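PDB 3K32: uncharacterized protein MJ0690 from Methanocaldococcus jannaschii, which is of unknown function but is predicted to be a subunit of a tRNA methyltransferase and belongs to a family of the HUP clan of Rossmann-like folds. Local coordinates for residues Tyr102-Asp112 and Ile132-Tyr143; Gly84-Leu95 and Val115-Ile123. All coordinates share one frame; numbering follows the deposited sequence.

Contact 1. Residues Tyr102-Asp112 and Ile132-Tyr143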
loop_
_atom_site.group_PDB
_atom_site.type_symbol
_atom_site.label_atom_id
_atom_site.label_comp_id
_atom_site.label_asym_id
_atom_site.label_seq_id
_atom_site.Cartn_x
_atom_site.Cartn_y
_atom_site.Cartn_z
ATOM N N TYR B 102 4.691 -20.732 3.595
ATOM C CA TYR B 102 3.551 -19.954 4.073
ATOM C C TYR B 102 2.802 -19.361 2.897
ATOM O O TYR B 102 3.384 -18.687 2.053
ATOM C CB TYR B 102 3.990 -18.821 5.007
ATOM C CG TYR B 102 4.992 -19.229 6.051
ATOM C CD1 TYR B 102 4.576 -19.752 7.269
ATOM C CD2 TYR B 102 6.356 -19.086 5.824
ATOM C CE1 TYR B 102 5.484 -20.133 8.229
ATOM C CE2 TYR B 102 7.272 -19.463 6.782
ATOM C CZ TYR B 102 6.826 -19.990 7.982
ATOM O OH TYR B 102 7.726 -20.372 8.937
ATOM N N SER B 103 1.504 -19.597 2.846
ATOM C CA SER B 103 0.733 -19.179 1.691
ATOM C C SER B 103 0.314 -17.712 1.757
ATOM O O SER B 103 -0.160 -17.181 0.763
ATOM C CB SER B 103 -0.481 -20.076 1.517
ATOM O OG SER B 103 -1.254 -20.063 2.702
ATOM N N ILE B 104 0.482 -17.063 2.912
ATOM C CA ILE B 104 0.232 -15.624 3.016
ATOM C C ILE B 104 1.412 -14.850 3.610
ATOM O O ILE B 104 1.615 -14.827 4.815
ATOM C CB ILE B 104 -1.046 -15.292 3.787
ATOM C CG1 ILE B 104 -2.222 -16.096 3.229
ATOM C CG2 ILE B 104 -1.327 -13.800 3.704
ATOM C CD1 ILE B 104 -3.570 -15.623 3.721
ATOM N N LEU B 105 2.178 -14.206 2.734
ATOM C CA LEU B 105 3.424 -13.558 3.102
ATOM C C LEU B 105 3.267 -12.068 3.032
ATOM O O LEU B 105 2.734 -11.541 2.055
ATOM C CB LEU B 105 4.534 -13.964 2.141
ATOM C CG LEU B 105 5.582 -14.944 2.656
ATOM C CD1 LEU B 105 5.007 -15.745 3.806
ATOM C CD2 LEU B 105 6.024 -15.858 1.531
ATOM N N ALA B 106 3.745 -11.390 4.066
ATOM C CA ALA B 106 3.732 -9.937 4.099
ATOM C C ALA B 106 5.121 -9.416 4.450
ATOM O O ALA B 106 5.901 -10.122 5.103
ATOM C CB ALA B 106 2.710 -9.439 5.107
ATOM N N ASP B 107 5.423 -8.184 4.026
ATOM C CA ASP B 107 6.648 -7.528 4.465
ATOM C C ASP B 107 6.429 -6.029 4.612
ATOM O O ASP B 107 5.299 -5.562 4.544
ATOM C CB ASP B 107 7.799 -7.824 3.509
ATOM C CG ASP B 107 7.626 -7.146 2.157
ATOM O OD1 ASP B 107 6.893 -6.135 2.082
ATOM O OD2 ASP B 107 8.225 -7.627 1.168
ATOM N N GLY B 108 7.519 -5.283 4.794
ATOM C CA GLY B 108 7.455 -3.873 5.158
ATOM C C GLY B 108 7.910 -2.922 4.071
ATOM O O GLY B 108 8.269 -1.766 4.339
ATOM N N THR B 109 7.897 -3.417 2.838
ATOM C CA THR B 109 8.176 -2.609 1.657
ATOM C C THR B 109 7.200 -1.438 1.506
ATOM O O THR B 109 6.007 -1.554 1.794
ATOM C CB THR B 109 8.129 -3.467 0.403
ATOM O OG1 THR B 109 9.116 -4.495 0.521
ATOM C CG2 THR B 109 8.466 -2.605 -0.812
ATOM N N ARG B 110 7.708 -0.306 1.053
ATOM C CA ARG B 110 6.907 0.902 1.087
ATOM C C ARG B 110 7.114 1.748 -0.167
ATOM O O ARG B 110 8.099 1.581 -0.877
ATOM C CB ARG B 110 7.238 1.688 2.353
ATOM C CG ARG B 110 8.703 2.074 2.446
ATOM C CD ARG B 110 9.160 2.355 3.879
ATOM N NE ARG B 110 9.476 1.108 4.557
ATOM C CZ ARG B 110 10.618 0.853 5.181
ATOM N NH1 ARG B 110 11.559 1.776 5.242
ATOM N NH2 ARG B 110 10.805 -0.326 5.759
ATOM N N ARG B 111 6.174 2.651 -0.421
ATOM C CA ARG B 111 6.172 3.474 -1.617
ATOM C C ARG B 111 7.500 4.178 -1.926
ATOM O O ARG B 111 7.951 4.173 -3.067
ATOM C CB ARG B 111 5.051 4.516 -1.520
ATOM C CG ARG B 111 4.640 5.130 -2.859
ATOM C CD ARG B 111 3.770 6.358 -2.626
ATOM N NE ARG B 111 4.562 7.507 -2.188
ATOM C CZ ARG B 111 4.060 8.601 -1.624
ATOM N NH1 ARG B 111 2.758 8.687 -1.402
ATOM N NH2 ARG B 111 4.863 9.597 -1.267
ATOM N N ASP B 112 8.133 4.775 -0.923
ATOM C CA ASP B 112 9.272 5.668 -1.181
ATOM C C ASP B 112 10.661 5.035 -1.009
ATOM O O ASP B 112 11.675 5.729 -1.069
ATOM C CB ASP B 112 9.139 6.938 -0.340
ATOM C CG ASP B 112 7.885 7.735 -0.689
ATOM O OD1 ASP B 112 7.291 7.492 -1.756
ATOM O OD2 ASP B 112 7.487 8.602 0.103
ATOM N N ILE B 132 0.406 -18.302 -3.844
ATOM C CA ILE B 132 0.575 -17.596 -2.596
ATOM C C ILE B 132 0.024 -16.171 -2.680
ATOM O O ILE B 132 -0.149 -15.617 -3.781
ATOM C CB ILE B 132 2.074 -17.613 -2.235
ATOM C CG1 ILE B 132 2.319 -18.537 -1.050
ATOM C CG2 ILE B 132 2.632 -16.225 -2.019
ATOM C CD1 ILE B 132 3.660 -18.311 -0.459
ATOM N N GLN B 133 -0.296 -15.607 -1.520
ATOM C CA GLN B 133 -0.683 -14.204 -1.428
ATOM C C GLN B 133 0.482 -13.435 -0.850
ATOM O O GLN B 133 1.005 -13.796 0.200
ATOM C CB GLN B 133 -1.909 -14.002 -0.536
ATOM C CG GLN B 133 -3.244 -14.228 -1.216
ATOM C CD GLN B 133 -4.408 -13.960 -0.280
ATOM O OE1 GLN B 133 -5.041 -14.881 0.220
ATOM N NE2 GLN B 133 -4.683 -12.694 -0.028
ATOM N N TYR B 134 0.880 -12.384 -1.553
ATOM C CA TYR B 134 1.908 -11.446 -1.116
ATOM C C TYR B 134 1.261 -10.072 -0.825
ATOM O O TYR B 134 0.601 -9.488 -1.693
ATOM C CB TYR B 134 2.951 -11.319 -2.222
ATOM C CG TYR B 134 4.113 -10.394 -1.910
ATOM C CD1 TYR B 134 4.928 -10.606 -0.796
ATOM C CD2 TYR B 134 4.426 -9.336 -2.755
ATOM C CE1 TYR B 134 5.997 -9.776 -0.531
ATOM C CE2 TYR B 134 5.503 -8.492 -2.485
ATOM C CZ TYR B 134 6.279 -8.725 -1.380
ATOM O OH TYR B 134 7.320 -7.890 -1.114
ATOM N N ILE B 135 1.445 -9.573 0.395
ATOM C CA ILE B 135 0.778 -8.352 0.853
ATOM C C ILE B 135 1.750 -7.288 1.336
ATOM O O ILE B 135 2.554 -7.543 2.212
ATOM C CB ILE B 135 -0.177 -8.637 2.013
ATOM C CG1 ILE B 135 -1.245 -9.653 1.584
ATOM C CG2 ILE B 135 -0.768 -7.308 2.530
ATOM C CD1 ILE B 135 -2.060 -10.212 2.723
ATOM N N THR B 136 1.666 -6.088 0.772
ATOM C CA THR B 136 2.563 -5.007 1.174
ATOM C C THR B 136 1.778 -3.784 1.653
ATOM O O THR B 136 1.517 -2.826 0.913
ATOM C CB THR B 136 3.553 -4.660 0.059
ATOM O OG1 THR B 136 2.824 -4.220 -1.086
ATOM C CG2 THR B 136 4.380 -5.919 -0.312
ATOM N N PRO B 137 1.397 -3.829 2.919
ATOM C CA PRO B 137 0.522 -2.841 3.532
ATOM C C PRO B 137 1.024 -1.410 3.290
ATOM O O PRO B 137 0.220 -0.514 3.073
ATOM C CB PRO B 137 0.587 -3.213 5.004
ATOM C CG PRO B 137 0.932 -4.626 5.023
ATOM C CD PRO B 137 1.848 -4.843 3.879
ATOM N N LEU B 138 2.336 -1.210 3.294
ATOM C CA LEU B 138 2.899 0.133 3.222
ATOM C C LEU B 138 3.058 0.646 1.781
ATOM O O LEU B 138 3.376 1.820 1.548
ATOM C CB LEU B 138 4.250 0.164 3.952
ATOM C CG LEU B 138 4.275 -0.464 5.357
ATOM C CD1 LEU B 138 5.657 -0.316 5.989
ATOM C CD2 LEU B 138 3.185 0.113 6.288
HETATM N N MSE B 139 2.845 -0.224 0.805
HETATM C CA MSE B 139 3.128 0.166 -0.579
HETATM C C MSE B 139 2.398 1.448 -0.973
HETATM O O MSE B 139 2.918 2.241 -1.746
HETATM C CB MSE B 139 2.815 -0.970 -1.578
HETATM C CG MSE B 139 3.413 -0.732 -2.952
HETATM SE SE MSE B 139 5.370 -0.469 -2.961
HETATM C CE MSE B 139 5.864 -2.067 -2.032
ATOM N N GLY B 140 1.192 1.645 -0.446
ATOM C CA GLY B 140 0.431 2.837 -0.779
ATOM C C GLY B 140 0.713 4.081 0.055
ATOM O O GLY B 140 0.066 5.100 -0.139
ATOM N N PHE B 141 1.678 4.000 0.970
ATOM C CA PHE B 141 1.963 5.084 1.919
ATOM C C PHE B 141 3.346 5.678 1.726
ATOM O O PHE B 141 4.336 4.969 1.657
ATOM C CB PHE B 141 1.822 4.582 3.353
ATOM C CG PHE B 141 0.473 4.030 3.651
ATOM C CD1 PHE B 141 0.111 2.771 3.201
ATOM C CD2 PHE B 141 -0.453 4.773 4.354
ATOM C CE1 PHE B 141 -1.157 2.260 3.464
ATOM C CE2 PHE B 141 -1.722 4.274 4.610
ATOM C CZ PHE B 141 -2.073 3.018 4.166
ATOM N N GLY B 142 3.412 6.993 1.635
ATOM C CA GLY B 142 4.683 7.644 1.409
ATOM C C GLY B 142 5.396 8.065 2.676
ATOM O O GLY B 142 4.801 8.134 3.764
ATOM N N TYR B 143 6.683 8.356 2.510
ATOM C CA TYR B 143 7.533 8.847 3.584
ATOM C C TYR B 143 6.792 9.679 4.632
ATOM O O TYR B 143 6.717 9.291 5.800
ATOM C CB TYR B 143 8.683 9.664 3.012
ATOM C CG TYR B 143 9.732 9.995 4.039
ATOM C CD1 TYR B 143 9.705 11.209 4.733
ATOM C CD2 TYR B 143 10.744 9.089 4.324
ATOM C CE1 TYR B 143 10.662 11.504 5.683
ATOM C CE2 TYR B 143 11.702 9.376 5.256
ATOM C CZ TYR B 143 11.659 10.576 5.940
ATOM O OH TYR B 143 12.633 10.833 6.876
HETATM O O HOH W 1 7.162 5.321 1.383
#
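Strands 104-106 and 133-135 are the parallel strands of a beta-alpha-beta unit whose crossover is helix 120-130, and Leu-105 N gives a 2.8 Å hydrogen bond to Gln-133 O. Gln-133 N bonds back to Ser-103 O, and Ile-135 N to Leu-105 O. Beyond the strands, Asp-107 N reaches Ile-135 O only weakly.

On one face of the sheet, Ile-104 CG2 packs on Ile-135 CD1 at 3.8 Å. On the other, Tyr-134 has its CG anti to the backbone N (chi1 -179°). This carries the ring along the strand to Asp-107. Tyr-134 OH donates to Asp-107 OD2 in a very short bond of 2.5 Å. His-91 of helix 84-98 donates to the same oxygen. The carboxylate stands at 89° to the ring and meets it at the edge. Asp-107 OD1 accepts from Thr-109 N at 3.0 Å, from above the carboxylate plane, and so closes an Asx turn.

Further on, Gly-142 CA sits 3.2 Å above the centre of the Arg-111 guanidinium. Arg-111 NE forms a salt bridge to Asp-112 OD1, and Asp-112 OD2 accepts from Tyr-143 N at 2.5 Å. Arg-111 also bridges to Glu-127 of the second subunit.

Strand 8-12 flanks strand 104-106 on its other edge. Helix 17-28 covers Ala-106 and Ile-135, and helix 143-153 packs on Phe-141.

Contact 2. Residues Gly84-Leu95 and Val115-Ile123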
loop_
_atom_site.group_PDB
_atom_site.type_symbol
_atom_site.label_atom_id
_atom_site.label_comp_id
_atom_site.label_asym_id
_atom_site.label_seq_id
_atom_site.Cartn_x
_atom_site.Cartn_y
_atom_site.Cartn_z
ATOM N N GLY B 84 21.856 -1.534 -2.878
ATOM C CA GLY B 84 20.609 -1.843 -3.574
ATOM C C GLY B 84 20.506 -3.229 -4.199
ATOM O O GLY B 84 19.677 -4.049 -3.789
ATOM N N PRO B 85 21.346 -3.505 -5.205
ATOM C CA PRO B 85 21.288 -4.802 -5.887
ATOM C C PRO B 85 21.415 -5.962 -4.907
ATOM O O PRO B 85 20.722 -6.967 -5.049
ATOM C CB PRO B 85 22.489 -4.748 -6.832
ATOM C CG PRO B 85 22.658 -3.272 -7.119
ATOM C CD PRO B 85 22.322 -2.593 -5.825
ATOM N N ALA B 86 22.283 -5.815 -3.914
ATOM C CA ALA B 86 22.473 -6.853 -2.908
ATOM C C ALA B 86 21.226 -7.066 -2.072
ATOM O O ALA B 86 20.843 -8.198 -1.800
ATOM C CB ALA B 86 23.671 -6.528 -2.004
ATOM N N ILE B 87 20.594 -5.979 -1.657
ATOM C CA ILE B 87 19.392 -6.094 -0.863
ATOM C C ILE B 87 18.284 -6.737 -1.680
ATOM O O ILE B 87 17.603 -7.640 -1.194
ATOM C CB ILE B 87 18.932 -4.735 -0.317
ATOM C CG1 ILE B 87 20.024 -4.128 0.566
ATOM C CG2 ILE B 87 17.644 -4.890 0.489
ATOM C CD1 ILE B 87 20.358 -4.967 1.781
ATOM N N GLN B 88 18.106 -6.279 -2.919
ATOM C CA GLN B 88 17.123 -6.899 -3.807
ATOM C C GLN B 88 17.330 -8.412 -3.820
ATOM O O GLN B 88 16.400 -9.181 -3.520
ATOM C CB GLN B 88 17.231 -6.361 -5.243
ATOM C CG GLN B 88 16.283 -5.233 -5.570
ATOM C CD GLN B 88 14.825 -5.583 -5.290
ATOM O OE1 GLN B 88 14.291 -5.232 -4.244
ATOM N NE2 GLN B 88 14.180 -6.282 -6.223
ATOM N N TYR B 89 18.553 -8.828 -4.162
ATOM C CA TYR B 89 18.841 -10.240 -4.334
ATOM C C TYR B 89 18.480 -11.060 -3.092
ATOM O O TYR B 89 17.883 -12.126 -3.214
ATOM C CB TYR B 89 20.307 -10.503 -4.746
ATOM C CG TYR B 89 20.707 -11.921 -4.438
ATOM C CD1 TYR B 89 20.313 -12.974 -5.263
ATOM C CD2 TYR B 89 21.421 -12.227 -3.283
ATOM C CE1 TYR B 89 20.635 -14.297 -4.953
ATOM C CE2 TYR B 89 21.749 -13.542 -2.965
ATOM C CZ TYR B 89 21.358 -14.567 -3.796
ATOM O OH TYR B 89 21.696 -15.861 -3.466
ATOM N N VAL B 90 18.854 -10.573 -1.909
ATOM C CA VAL B 90 18.585 -11.301 -0.669
ATOM C C VAL B 90 17.076 -11.405 -0.429
ATOM O O VAL B 90 16.540 -12.499 -0.254
ATOM C CB VAL B 90 19.236 -10.625 0.560
ATOM C CG1 VAL B 90 18.870 -11.371 1.844
ATOM C CG2 VAL B 90 20.743 -10.525 0.395
ATOM N N HIS B 91 16.394 -10.264 -0.437
ATOM C CA HIS B 91 14.958 -10.226 -0.134
ATOM C C HIS B 91 14.130 -11.104 -1.091
ATOM O O HIS B 91 13.241 -11.851 -0.663
ATOM C CB HIS B 91 14.449 -8.779 -0.124
ATOM C CG HIS B 91 13.047 -8.641 0.376
ATOM N ND1 HIS B 91 12.729 -8.665 1.718
ATOM C CD2 HIS B 91 11.876 -8.491 -0.282
ATOM C CE1 HIS B 91 11.426 -8.523 1.863
ATOM N NE2 HIS B 91 10.880 -8.420 0.664
ATOM N N LYS B 92 14.436 -11.013 -2.384
ATOM C CA LYS B 92 13.844 -11.900 -3.373
ATOM C C LYS B 92 14.089 -13.370 -3.041
ATOM O O LYS B 92 13.207 -14.211 -3.190
ATOM C CB LYS B 92 14.407 -11.602 -4.754
ATOM C CG LYS B 92 13.853 -10.346 -5.382
ATOM C CD LYS B 92 14.371 -10.204 -6.802
ATOM C CE LYS B 92 13.790 -8.980 -7.479
ATOM N NZ LYS B 92 14.567 -8.619 -8.696
ATOM N N THR B 93 15.292 -13.675 -2.587
ATOM C CA THR B 93 15.656 -15.043 -2.320
ATOM C C THR B 93 14.920 -15.511 -1.080
ATOM O O THR B 93 14.394 -16.628 -1.021
ATOM C CB THR B 93 17.172 -15.159 -2.127
ATOM O OG1 THR B 93 17.831 -14.682 -3.308
ATOM C CG2 THR B 93 17.573 -16.597 -1.855
ATOM N N VAL B 94 14.867 -14.642 -0.085
ATOM C CA VAL B 94 14.051 -14.936 1.076
ATOM C C VAL B 94 12.577 -15.210 0.693
ATOM O O VAL B 94 12.002 -16.224 1.084
ATOM C CB VAL B 94 14.187 -13.839 2.134
ATOM C CG1 VAL B 94 13.116 -13.990 3.201
ATOM C CG2 VAL B 94 15.607 -13.877 2.738
ATOM N N LEU B 95 11.970 -14.339 -0.102
ATOM C CA LEU B 95 10.584 -14.580 -0.511
ATOM C C LEU B 95 10.327 -15.938 -1.208
ATOM O O LEU B 95 9.366 -16.638 -0.866
ATOM C CB LEU B 95 10.030 -13.395 -1.312
ATOM C CG LEU B 95 9.740 -12.147 -0.455
ATOM C CD1 LEU B 95 9.403 -10.920 -1.301
ATOM C CD2 LEU B 95 8.626 -12.404 0.521
ATOM N N VAL B 115 14.242 0.082 -2.716
ATOM C CA VAL B 115 14.868 -1.197 -2.423
ATOM C C VAL B 115 14.747 -1.526 -0.940
ATOM O O VAL B 115 15.040 -0.690 -0.091
ATOM C CB VAL B 115 16.364 -1.163 -2.845
ATOM C CG1 VAL B 115 17.247 -1.863 -1.813
ATOM C CG2 VAL B 115 16.536 -1.747 -4.258
ATOM N N PRO B 116 14.274 -2.737 -0.621
ATOM C CA PRO B 116 13.885 -3.738 -1.616
ATOM C C PRO B 116 12.426 -3.561 -2.039
ATOM O O PRO B 116 11.607 -3.015 -1.291
ATOM C CB PRO B 116 14.046 -5.058 -0.854
ATOM C CG PRO B 116 13.877 -4.685 0.620
ATOM C CD PRO B 116 13.903 -3.163 0.737
ATOM N N LYS B 117 12.116 -4.029 -3.242
ATOM C CA LYS B 117 10.782 -3.918 -3.787
ATOM C C LYS B 117 10.648 -4.854 -4.976
ATOM O O LYS B 117 11.495 -4.857 -5.870
ATOM C CB LYS B 117 10.515 -2.480 -4.216
ATOM C CG LYS B 117 9.216 -2.243 -4.977
ATOM C CD LYS B 117 9.005 -0.726 -5.142
ATOM C CE LYS B 117 9.058 -0.021 -3.786
ATOM N NZ LYS B 117 9.002 1.460 -3.864
ATOM N N LEU B 118 9.591 -5.659 -4.960
ATOM C CA LEU B 118 9.230 -6.478 -6.098
ATOM C C LEU B 118 8.437 -5.657 -7.117
ATOM O O LEU B 118 7.543 -4.880 -6.764
ATOM C CB LEU B 118 8.412 -7.695 -5.645
ATOM C CG LEU B 118 9.097 -8.768 -4.784
ATOM C CD1 LEU B 118 8.191 -9.988 -4.710
ATOM C CD2 LEU B 118 10.461 -9.174 -5.332
ATOM N N SER B 119 8.771 -5.829 -8.389
ATOM C CA SER B 119 7.974 -5.225 -9.446
ATOM C C SER B 119 6.645 -5.974 -9.548
ATOM O O SER B 119 6.491 -7.069 -9.002
ATOM C CB SER B 119 8.715 -5.300 -10.774
ATOM O OG SER B 119 8.952 -6.650 -11.135
ATOM N N TYR B 120 5.689 -5.395 -10.259
ATOM C CA TYR B 120 4.383 -6.016 -10.391
ATOM C C TYR B 120 4.498 -7.359 -11.096
ATOM O O TYR B 120 3.855 -8.339 -10.718
ATOM C CB TYR B 120 3.442 -5.102 -11.163
ATOM C CG TYR B 120 2.058 -5.661 -11.350
ATOM C CD1 TYR B 120 1.634 -6.109 -12.591
ATOM C CD2 TYR B 120 1.172 -5.737 -10.282
ATOM C CE1 TYR B 120 0.361 -6.609 -12.766
ATOM C CE2 TYR B 120 -0.095 -6.243 -10.445
ATOM C CZ TYR B 120 -0.499 -6.677 -11.685
ATOM O OH TYR B 120 -1.769 -7.179 -11.847
ATOM N N SER B 121 5.329 -7.402 -12.122
ATOM C CA SER B 121 5.518 -8.637 -12.853
ATOM C C SER B 121 6.217 -9.687 -11.973
ATOM O O SER B 121 5.906 -10.865 -12.036
ATOM C CB SER B 121 6.268 -8.380 -14.169
ATOM O OG SER B 121 7.550 -8.950 -14.130
ATOM N N GLU B 122 7.146 -9.262 -11.133
ATOM C CA GLU B 122 7.763 -10.212 -10.222
ATOM C C GLU B 122 6.734 -10.715 -9.238
ATOM O O GLU B 122 6.728 -11.898 -8.893
ATOM C CB GLU B 122 8.944 -9.595 -9.482
ATOM C CG GLU B 122 10.105 -9.324 -10.387
ATOM C CD GLU B 122 11.189 -8.512 -9.711
ATOM O OE1 GLU B 122 10.861 -7.548 -8.971
ATOM O OE2 GLU B 122 12.370 -8.846 -9.931
ATOM N N ILE B 123 5.864 -9.813 -8.785
ATOM C CA ILE B 123 4.811 -10.210 -7.862
ATOM C C ILE B 123 3.845 -11.210 -8.474
ATOM O O ILE B 123 3.509 -12.203 -7.841
ATOM C CB ILE B 123 4.034 -9.011 -7.297
ATOM C CG1 ILE B 123 4.893 -8.289 -6.269
ATOM C CG2 ILE B 123 2.717 -9.475 -6.642
ATOM C CD1 ILE B 123 4.344 -6.986 -5.830
#
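The amide of Gln-88 reaches the backbone of Lys-117. Its chain is bent at the second torsion (chi2 -55°), which brings the amide across to the loop. Gln-88 OE1 accepts from Lys-117 N at 2.7 Å, with the donor tilted 27° from the carbonyl plane. Gln-88 NE2 gives a weak bond to Lys-117 O. The amide thus meets both the N-H and the C=O of Lys-117, the second only weakly. With Gln-88 cut back to alanine, Lys-117 N would probably lose this acceptor and a gap is likely to open beside Val-115.

Pro-116 follows a cis peptide bond and points at the helix. Its CG lies over one face of the His-91 ring, 4.0 Å above the plane and offset toward the rim. The same CG meets Ile-87 CG2 at 3.8 Å. Val-115 packs on the first turn of the helix: its CG1 touches Ile-87 CB, and its CG2 touches Gln-88 CG.

The loop then enters helix 120-130, where Ser-119 is the N-cap. Ser-119 and Glu-122 form a capping box: Glu-122 N donates to Ser-119 OG, and Ser-119 N donates to Glu-122 OE1 at 2.8 Å. Lys-92 runs extended beyond CG and meets the Glu-122 side chain at about a right angle. Its NZ pairs with Glu-122 OE2 in a salt bridge, but the place of that oxygen is less sure.

One turn beyond His-91, Leu-95 CD1 and Leu-118 CD1 meet tip to tip at 3.7 Å. Tyr-134 of strand 133-135 packs against both leucines.

In the fold
From the N terminus, strands 8-12, 32-39 and 59-64 come first, each followed by a helix. Helix 84-98 then supplies the first segment of contact 2, and strand 104-106 the first of contact 1. The chain returns to helix 84-98 at 115-123, closing a loop that holds strand 104-106. Helix 120-130 leads on to 132-143, where contact 1 closes its own loop. The segments alternate, so the two contacts cross. Contact 1 adds strand 133-135, outermost within this chain, to the parallel sheet. Contact 2 ties helix 84-98 to the start of helix 120-130. They meet where His-91 NE2 probably bonds to Asp-107 OD2, while His-91 ND1 bonds to Tyr-169. Both reach the second subunit.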